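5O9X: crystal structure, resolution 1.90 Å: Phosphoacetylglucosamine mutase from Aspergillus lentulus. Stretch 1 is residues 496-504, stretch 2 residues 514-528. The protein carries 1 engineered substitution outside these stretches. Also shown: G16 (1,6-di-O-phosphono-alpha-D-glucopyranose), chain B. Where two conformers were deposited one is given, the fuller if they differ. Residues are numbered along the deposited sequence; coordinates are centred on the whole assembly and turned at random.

Stretch 1 (496-504) RYNKGRSFA
Stretch 2 (514-528) RVYAEAASRSEADDL

The apolar centre of the contact lies where Tyr 497 and Ser 502 meet Leu 528. Leu 528 (chi1 t, chi2 p) is on helix 522-528 and points toward stretch 1. Leu 528 CB sits over one face of the Tyr 497 ring, 4.1 Å from the centroid and 3.8 Å from Tyr 497 CE2. Leu 528 CD2 lies 4.0 Å from Gly 500 CA, and Leu 528 CG 3.8 Å from Ser 502 CB. Tyr 497 (chi1 m, chi2 -84°) also packs its CB 4.1 Å from Ala 519 CB.

Strands 501-504 and 514-518 run antiparallel at 176°, with axes 4.7 Å apart. Arg 501 pairs with Glu 518 and Phe 503 with Tyr 516; these are the hydrogen-bonded pairs, CA-CA 5.4 and 5.6 Å. Ser 502 with Ala 517 and Ala 504 with Val 515 are non-hydrogen-bonded pairs, CA-CA 4.2 and 4.5 Å. Phi/psi values are extended, near -145/125 to -145/155 at residues 501-503. Arg 501 N donates to Glu 518 O (3.0 Å), and Glu 518 N to Arg 501 O (2.9 Å). Phe 503 N donates to Tyr 516 O, and Tyr 516 N to Phe 503 O, each at 3.1 Å.

Side chains alternate between the two sheet faces. Ser 502, Ala 504, Val 515 and Ala 517 share one; Ala 504 CB is 4.1 Å from Val 515 CG2. Ser 502 OG (chi1 t) reaches across to the neighbouring strand and donates to Tyr 516 O at 2.6 Å, so that oxygen accepts twice. The other face carries Arg 501, Phe 503, Tyr 516 and Glu 518. Phe 503 (p) places CE1 3.6 Å from Tyr 516 CB (Tyr 516 chi1 t). Their rings are oblique, planes at 45° and centroids 5.8 Å apart.

Also on this face, Arg 501 (chi1 t, chi2 t) forms a salt bridge from NH1 to Glu 518 OE2 at 2.4 Å, a very close approach. Glu 518 (p, t) accepts from Tyr 516 OH through OE1 at 2.6 Å. A water donates to both Glu 518 OE2 (2.6 Å) and Lys 499 O (2.7 Å).

Before the strand, Tyr 497 to Gly 500 form a type II turn, closed by Gly 500 N to Tyr 497 O at 3.0 Å. Asn 498 (-67/123) precedes Lys 499, left-handed at 59/23. Ala 520 N donates to Asn 498 O at 2.9 Å.

At the polar edge, Glu 524 ties the helix start to the turn: its OE2 accepts from Asn 498 N (2.8 Å), its OE1 from Ser 521 OG (2.7 Å). Ser 521 OG caps the helix, accepting weakly from Glu 524 N (3.4 Å). Tyr 497 OH donates to Asp 527 OD2 at a very short 2.5 Å.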

ATOM      1  N   ARG A 496      29.912  -1.567 -14.844  1.00 21.84           N
ATOM      2  CA  ARG A 496      30.876  -0.459 -15.062  1.00 23.60           C
ATOM      3  C   ARG A 496      30.872   0.586 -13.927  1.00 21.40           C
ATOM      4  O   ARG A 496      31.660   1.533 -13.957  1.00 21.75           O
ATOM      5  CB  ARG A 496      30.487   0.256 -16.338  1.00 25.71           C
ATOM      6  CG  ARG A 496      30.523  -0.788 -17.432  1.00 31.53           C
ATOM      7  CD  ARG A 496      30.790  -0.314 -18.811  1.00 38.79           C
ATOM      8  NE  ARG A 496      30.971  -1.550 -19.616  1.00 48.33           N
ATOM      9  CZ  ARG A 496      32.152  -2.059 -19.944  1.00 41.70           C
ATOM     10  NH1 ARG A 496      33.278  -1.420 -19.576  1.00 41.06           N
ATOM     11  NH2 ARG A 496      32.194  -3.165 -20.662  1.00 47.48           N
ATOM     12  N   TYR A 497      29.938   0.482 -12.982  1.00 17.23           N
ATOM     13  CA  TYR A 497      29.828   1.568 -12.001  1.00 17.50           C
ATOM     14  C   TYR A 497      30.120   1.023 -10.605  1.00 18.13           C
ATOM     15  O   TYR A 497      29.758  -0.127 -10.286  1.00 18.13           O
ATOM     16  CB  TYR A 497      28.440   2.214 -12.008  1.00 16.20           C
ATOM     17  CG  TYR A 497      28.086   2.722 -13.404  1.00 15.65           C
ATOM     18  CD1 TYR A 497      28.528   4.005 -13.834  1.00 17.97           C
ATOM     19  CD2 TYR A 497      27.434   1.892 -14.334  1.00 16.05           C
ATOM     20  CE1 TYR A 497      28.256   4.472 -15.135  1.00 17.10           C
ATOM     21  CE2 TYR A 497      27.160   2.360 -15.627  1.00 15.48           C
ATOM     22  CZ  TYR A 497      27.571   3.635 -16.010  1.00 16.92           C
ATOM     23  OH  TYR A 497      27.332   4.146 -17.305  1.00 17.87           O
ATOM     24  N   ASN A 498      30.654   1.905  -9.765  1.00 19.66           N
ATOM     25  CA  ASN A 498      30.898   1.481  -8.363  1.00 23.76           C
ATOM     26  C   ASN A 498      29.545   1.225  -7.635  1.00 19.97           C
ATOM     27  O   ASN A 498      28.698   2.081  -7.692  1.00 18.94           O
ATOM     28  CB  ASN A 498      31.765   2.549  -7.671  1.00 24.34           C
ATOM     29  CG  ASN A 498      33.246   2.461  -8.128  1.00 30.15           C
ATOM     30  OD1 ASN A 498      33.899   3.483  -8.275  1.00 35.06           O
ATOM     31  ND2 ASN A 498      33.775   1.206  -8.324  1.00 30.11           N
ATOM     32  N   LYS A 499      29.342   0.022  -7.088  1.00 18.68           N
ATOM     33  CA  LYS A 499      28.049  -0.374  -6.426  1.00 19.59           C
ATOM     34  C   LYS A 499      26.862  -0.277  -7.432  1.00 19.75           C
ATOM     35  O   LYS A 499      25.699  -0.223  -7.030  1.00 16.90           O
ATOM     36  CB  LYS A 499      27.738   0.546  -5.229  1.00 20.07           C
ATOM     37  CG  LYS A 499      28.743   0.475  -4.049  1.00 25.50           C
ATOM     38  CD  LYS A 499      28.990  -0.957  -3.594  1.00 32.86           C
ATOM     39  CE  LYS A 499      29.337  -1.051  -2.072  1.00 37.60           C
ATOM     40  NZ  LYS A 499      29.416   0.344  -1.571  1.00 38.90           N
ATOM     41  N   GLY A 500      27.180  -0.344  -8.728  1.00 19.04           N
ATOM     42  CA  GLY A 500      26.146  -0.300  -9.784  1.00 15.96           C
ATOM     43  C   GLY A 500      25.122  -1.400  -9.688  1.00 17.11           C
ATOM     44  O   GLY A 500      25.480  -2.612  -9.683  1.00 17.83           O
ATOM     45  N   ARG A 501      23.835  -1.009  -9.646  1.00 15.88           N
ATOM     46  CA  ARG A 501      22.751  -1.991  -9.639  0.50 17.54           C
ATOM     47  C   ARG A 501      21.563  -1.373 -10.357  1.00 16.17           C
ATOM     48  O   ARG A 501      21.132  -0.276 -10.011  1.00 14.97           O
ATOM     49  CB  ARG A 501      22.401  -2.455  -8.215  0.50 19.42           C
ATOM     50  CG  ARG A 501      21.727  -3.849  -8.160  0.50 22.54           C
ATOM     51  CD  ARG A 501      21.446  -4.385  -6.735  0.50 25.09           C
ATOM     52  NE  ARG A 501      20.013  -4.367  -6.547  0.50 28.48           N
ATOM     53  CZ  ARG A 501      19.332  -3.319  -6.100  0.50 28.83           C
ATOM     54  NH1 ARG A 501      19.963  -2.232  -5.704  0.50 29.41           N
ATOM     55  NH2 ARG A 501      18.028  -3.371  -6.042  0.50 27.07           N
ATOM     56  N   SER A 502      21.078  -2.069 -11.388  1.00 16.61           N
ATOM     57  CA  SER A 502      19.922  -1.569 -12.151  1.00 14.71           C
ATOM     58  C   SER A 502      19.045  -2.696 -12.574  1.00 15.03           C
ATOM     59  O   SER A 502      19.528  -3.800 -12.844  1.00 15.82           O
ATOM     60  CB  SER A 502      20.376  -0.666 -13.353  1.00 15.78           C
ATOM     61  OG  SER A 502      19.229  -0.137 -14.023  1.00 16.22           O
ATOM     62  N   PHE A 503      17.710  -2.471 -12.582  1.00 14.16           N
ATOM     63  CA  PHE A 503      16.808  -3.478 -13.137  1.00 14.15           C
ATOM     64  C   PHE A 503      15.616  -2.767 -13.810  1.00 14.69           C
ATOM     65  O   PHE A 503      15.285  -1.669 -13.441  1.00 15.94           O
ATOM     66  CB  PHE A 503      16.301  -4.495 -12.133  1.00 13.12           C
ATOM     67  CG  PHE A 503      15.385  -3.903 -11.088  1.00 14.56           C
ATOM     68  CD1 PHE A 503      15.929  -3.099  -9.998  1.00 13.11           C
ATOM     69  CD2 PHE A 503      14.021  -4.199 -11.096  1.00 14.92           C
ATOM     70  CE1 PHE A 503      15.061  -2.545  -9.020  1.00 14.34           C
ATOM     71  CE2 PHE A 503      13.163  -3.629 -10.101  1.00 14.60           C
ATOM     72  CZ  PHE A 503      13.682  -2.772  -9.112  1.00 14.68           C
ATOM     73  N   ALA A 504      15.012  -3.435 -14.791  1.00 14.45           N
ATOM     74  CA  ALA A 504      13.842  -2.918 -15.516  1.00 13.02           C
ATOM     75  C   ALA A 504      12.682  -3.926 -15.418  1.00 15.20           C
ATOM     76  O   ALA A 504      12.889  -5.152 -15.543  1.00 13.06           O
ATOM     77  CB  ALA A 504      14.209  -2.696 -17.019  1.00 13.65           C
ATOM     78  N   ARG A 514       9.450   0.355 -15.818  1.00 14.01           N
ATOM     79  CA  ARG A 514      10.222   1.138 -14.838  1.00 14.13           C
ATOM     80  C   ARG A 514      11.675   0.740 -14.861  1.00 14.26           C
ATOM     81  O   ARG A 514      11.971  -0.444 -14.855  1.00 15.96           O
ATOM     82  CB  ARG A 514       9.683   0.873 -13.414  1.00 12.60           C
ATOM     83  CG  ARG A 514       8.209   1.232 -13.244  1.00 12.70           C
ATOM     84  CD  ARG A 514       7.827   1.365 -11.752  1.00 15.65           C
ATOM     85  NE  ARG A 514       6.348   1.542 -11.578  1.00 14.74           N
ATOM     86  CZ  ARG A 514       5.682   2.680 -11.863  1.00 17.26           C
ATOM     87  NH1 ARG A 514       6.343   3.738 -12.414  1.00 15.20           N
ATOM     88  NH2 ARG A 514       4.333   2.725 -11.624  1.00 16.58           N
ATOM     89  N   VAL A 515      12.557   1.741 -14.787  1.00 15.38           N
ATOM     90  CA  VAL A 515      13.988   1.477 -14.639  1.00 13.80           C
ATOM     91  C   VAL A 515      14.399   2.059 -13.299  1.00 14.40           C
ATOM     92  O   VAL A 515      14.142   3.246 -13.028  1.00 14.99           O
ATOM     93  CB  VAL A 515      14.788   2.146 -15.785  1.00 15.25           C
ATOM     94  CG1 VAL A 515      16.313   2.105 -15.518  1.00 15.70           C
ATOM     95  CG2 VAL A 515      14.424   1.426 -17.130  1.00 15.22           C
ATOM     96  N   TYR A 516      15.159   1.258 -12.570  1.00 12.90           N
ATOM     97  CA  TYR A 516      15.763   1.745 -11.335  1.00 13.06           C
ATOM     98  C   TYR A 516      17.272   1.580 -11.485  1.00 13.27           C
ATOM     99  O   TYR A 516      17.750   0.568 -12.030  1.00 13.81           O
ATOM    100  CB  TYR A 516      15.231   0.831 -10.198  1.00 12.28           C
ATOM    101  CG  TYR A 516      15.969   1.119  -8.872  1.00 13.11           C
ATOM    102  CD1 TYR A 516      15.579   2.213  -8.097  1.00 14.00           C
ATOM    103  CD2 TYR A 516      17.129   0.365  -8.483  1.00 13.09           C
ATOM    104  CE1 TYR A 516      16.266   2.533  -6.861  1.00 13.02           C
ATOM    105  CE2 TYR A 516      17.826   0.690  -7.256  1.00 13.01           C
ATOM    106  CZ  TYR A 516      17.381   1.779  -6.480  1.00 14.04           C
ATOM    107  OH  TYR A 516      18.062   2.156  -5.288  1.00 13.19           O
ATOM    108  N   ALA A 517      18.052   2.556 -10.976  1.00 13.53           N
ATOM    109  CA  ALA A 517      19.483   2.378 -10.918  1.00 15.41           C
ATOM    110  C   ALA A 517      19.966   3.007  -9.609  1.00 15.37           C
ATOM    111  O   ALA A 517      19.454   4.030  -9.219  1.00 14.78           O
ATOM    112  CB  ALA A 517      20.195   2.988 -12.136  1.00 14.88           C
ATOM    113  N   GLU A 518      20.960   2.400  -9.006  1.00 14.43           N
ATOM    114  CA  GLU A 518      21.716   3.000  -7.927  1.00 14.01           C
ATOM    115  C   GLU A 518      23.239   2.827  -8.242  1.00 15.31           C
ATOM    116  O   GLU A 518      23.640   1.902  -8.968  1.00 16.55           O
ATOM    117  CB  GLU A 518      21.324   2.413  -6.573  1.00 14.64           C
ATOM    118  CG  GLU A 518      21.614   0.904  -6.467  1.00 14.80           C
ATOM    119  CD  GLU A 518      21.145   0.281  -5.151  1.00 15.01           C
ATOM    120  OE1 GLU A 518      20.162   0.839  -4.551  1.00 17.25           O
ATOM    121  OE2 GLU A 518      21.703  -0.803  -4.773  1.00 15.47           O
ATOM    122  N   ALA A 519      24.051   3.744  -7.722  1.00 15.72           N
ATOM    123  CA  ALA A 519      25.506   3.529  -7.741  1.00 16.95           C
ATOM    124  C   ALA A 519      26.119   4.357  -6.601  1.00 16.91           C
ATOM    125  O   ALA A 519      25.374   5.052  -5.897  1.00 20.32           O
ATOM    126  CB  ALA A 519      26.067   3.951  -9.117  1.00 15.87           C
ATOM    127  N   ALA A 520      27.452   4.403  -6.497  1.00 19.34           N
ATOM    128  CA  ALA A 520      28.077   5.093  -5.355  1.00 17.76           C
ATOM    129  C   ALA A 520      28.046   6.586  -5.453  1.00 21.28           C
ATOM    130  O   ALA A 520      28.175   7.278  -4.446  1.00 19.51           O
ATOM    131  CB  ALA A 520      29.526   4.600  -5.212  1.00 17.95           C
ATOM    132  N   SER A 521      27.872   7.131  -6.662  1.00 18.19           N
ATOM    133  CA  SER A 521      27.914   8.565  -6.858  1.00 19.92           C
ATOM    134  C   SER A 521      26.743   8.995  -7.753  1.00 19.58           C
ATOM    135  O   SER A 521      26.179   8.155  -8.501  1.00 17.46           O
ATOM    136  CB  SER A 521      29.286   9.006  -7.486  1.00 23.37           C
ATOM    137  OG  SER A 521      29.311   8.655  -8.875  1.00 20.08           O
ATOM    138  N   ARG A 522      26.342  10.276  -7.641  1.00 18.38           N
ATOM    139  CA  ARG A 522      25.221  10.840  -8.414  1.00 19.17           C
ATOM    140  C   ARG A 522      25.419  10.690  -9.949  1.00 21.97           C
ATOM    141  O   ARG A 522      24.467  10.279 -10.666  1.00 17.63           O
ATOM    142  CB  ARG A 522      25.023  12.337  -8.072  1.00 21.94           C
ATOM    143  CG  ARG A 522      23.906  13.114  -8.805  1.00 25.77           C
ATOM    144  CD  ARG A 522      22.604  12.315  -9.157  1.00 28.84           C
ATOM    145  NE  ARG A 522      21.954  11.963  -7.953  1.00 31.59           N
ATOM    146  CZ  ARG A 522      21.122  10.952  -7.724  1.00 28.55           C
ATOM    147  NH1 ARG A 522      20.657  10.121  -8.662  1.00 26.68           N
ATOM    148  NH2 ARG A 522      20.702  10.873  -6.516  1.00 31.09           N
ATOM    149  N   SER A 523      26.637  11.030 -10.446  1.00 20.31           N
ATOM    150  CA  SER A 523      26.940  10.911 -11.867  1.00 21.28           C
ATOM    151  C   SER A 523      26.792   9.460 -12.353  1.00 21.44           C
ATOM    152  O   SER A 523      26.253   9.214 -13.435  1.00 22.87           O
ATOM    153  CB  SER A 523      28.353  11.482 -12.197  1.00 20.88           C
ATOM    154  OG  SER A 523      28.136  12.888 -12.040  1.00 31.21           O
ATOM    155  N   GLU A 524      27.289   8.523 -11.558  1.00 18.59           N
ATOM    156  CA  GLU A 524      27.187   7.104 -11.941  1.00 19.61           C
ATOM    157  C   GLU A 524      25.752   6.624 -11.968  1.00 17.69           C
ATOM    158  O   GLU A 524      25.357   5.894 -12.916  1.00 18.23           O
ATOM    159  CB  GLU A 524      27.990   6.226 -11.007  1.00 18.56           C
ATOM    160  CG  GLU A 524      29.521   6.326 -11.248  1.00 22.05           C
ATOM    161  CD  GLU A 524      30.270   5.635 -10.127  1.00 23.05           C
ATOM    162  OE1 GLU A 524      30.139   6.110  -8.937  1.00 23.92           O
ATOM    163  OE2 GLU A 524      30.859   4.577 -10.400  1.00 22.35           O
ATOM    164  N   ALA A 525      24.987   6.957 -10.931  1.00 16.24           N
ATOM    165  CA  ALA A 525      23.601   6.415 -10.902  1.00 16.33           C
ATOM    166  C   ALA A 525      22.802   6.998 -12.060  1.00 17.09           C
ATOM    167  O   ALA A 525      21.993   6.299 -12.654  1.00 16.16           O
ATOM    168  CB  ALA A 525      22.909   6.741  -9.593  1.00 15.15           C
ATOM    169  N   ASP A 526      22.956   8.308 -12.345  1.00 16.42           N
ATOM    170  CA  ASP A 526      22.192   8.900 -13.438  1.00 19.18           C
ATOM    171  C   ASP A 526      22.611   8.327 -14.796  1.00 19.82           C
ATOM    172  O   ASP A 526      21.770   8.122 -15.685  1.00 20.86           O
ATOM    173  CB  ASP A 526      22.455  10.433 -13.432  1.00 21.30           C
ATOM    174  CG  ASP A 526      21.681  11.151 -12.276  1.00 25.37           C
ATOM    175  OD1 ASP A 526      20.798  10.532 -11.684  1.00 27.17           O
ATOM    176  OD2 ASP A 526      21.946  12.302 -11.977  1.00 26.31           O
ATOM    177  N   ASP A 527      23.914   8.082 -14.943  1.00 17.68           N
ATOM    178  CA  ASP A 527      24.401   7.527 -16.225  1.00 18.29           C
ATOM    179  C   ASP A 527      23.886   6.108 -16.441  1.00 17.04           C
ATOM    180  O   ASP A 527      23.401   5.751 -17.518  1.00 16.77           O
ATOM    181  CB  ASP A 527      25.926   7.510 -16.193  1.00 15.33           C
ATOM    182  CG  ASP A 527      26.550   7.279 -17.575  1.00 19.91           C
ATOM    183  OD1 ASP A 527      25.944   7.791 -18.536  1.00 18.41           O
ATOM    184  OD2 ASP A 527      27.628   6.600 -17.647  1.00 20.15           O
ATOM    185  N   LEU A 528      23.937   5.307 -15.380  1.00 13.47           N
ATOM    186  CA  LEU A 528      23.476   3.919 -15.472  1.00 13.90           C
ATOM    187  C   LEU A 528      21.981   3.916 -15.792  1.00 14.58           C
ATOM    188  O   LEU A 528      21.529   3.195 -16.705  1.00 15.56           O
ATOM    189  CB  LEU A 528      23.774   3.194 -14.137  1.00 14.50           C
ATOM    190  CG  LEU A 528      23.257   1.742 -14.070  1.00 13.02           C
ATOM    191  CD1 LEU A 528      23.664   0.797 -15.220  1.00 13.51           C
ATOM    192  CD2 LEU A 528      23.777   1.170 -12.688  1.00 14.12           C
TER
HETATM  193  C1  G16 B 601       0.489  -0.151  -6.113  1.00 19.76           C
HETATM  194  C2  G16 B 601       0.802  -1.368  -5.246  1.00 27.33           C
HETATM  195  C3  G16 B 601       2.268  -1.282  -4.714  1.00 24.16           C
HETATM  196  C4  G16 B 601       3.315  -1.123  -5.802  1.00 22.73           C
HETATM  197  C5  G16 B 601       2.953   0.107  -6.624  1.00 22.52           C
HETATM  198  C6  G16 B 601       3.718   0.250  -7.919  1.00 20.51           C
HETATM  199  O1  G16 B 601       0.578   1.027  -5.306  1.00 20.16           O
HETATM  200  O2  G16 B 601      -0.136  -1.563  -4.143  1.00 31.53           O
HETATM  201  O3  G16 B 601       2.462  -2.374  -3.906  1.00 27.54           O
HETATM  202  O4  G16 B 601       4.711  -0.917  -5.310  1.00 22.37           O
HETATM  203  O5  G16 B 601       1.606   0.020  -7.150  1.00 20.78           O
HETATM  204  O6  G16 B 601       3.429  -0.972  -8.736  1.00 16.99           O
HETATM  205  P   G16 B 601       4.029  -1.058 -10.241  1.00 16.36           P
HETATM  206  O1P G16 B 601       5.545  -0.757 -10.187  1.00 15.51           O
HETATM  207  O2P G16 B 601       3.341   0.040 -11.087  1.00 16.18           O
HETATM  208  O3P G16 B 601       3.644  -2.431 -10.833  1.00 18.19           O
HETATM  209  P'  G16 B 601      -0.682   2.050  -5.082  1.00 18.22           P
HETATM  210  O1X G16 B 601      -1.980   1.198  -5.039  1.00 17.73           O
HETATM  211  O2X G16 B 601      -0.781   2.935  -6.366  1.00 17.83           O
HETATM  212  O3X G16 B 601      -0.359   2.942  -3.934  1.00 18.11           O
HETATM  213  O   HOH W   1      32.242   6.086  -7.277  1.00 23.58           O
HETATM  214  O   HOH W   2      24.199  -1.549  -5.166  1.00 17.18           O
HETATM  215  O   HOH W   3      12.458  -1.076 -12.305  1.00 12.66           O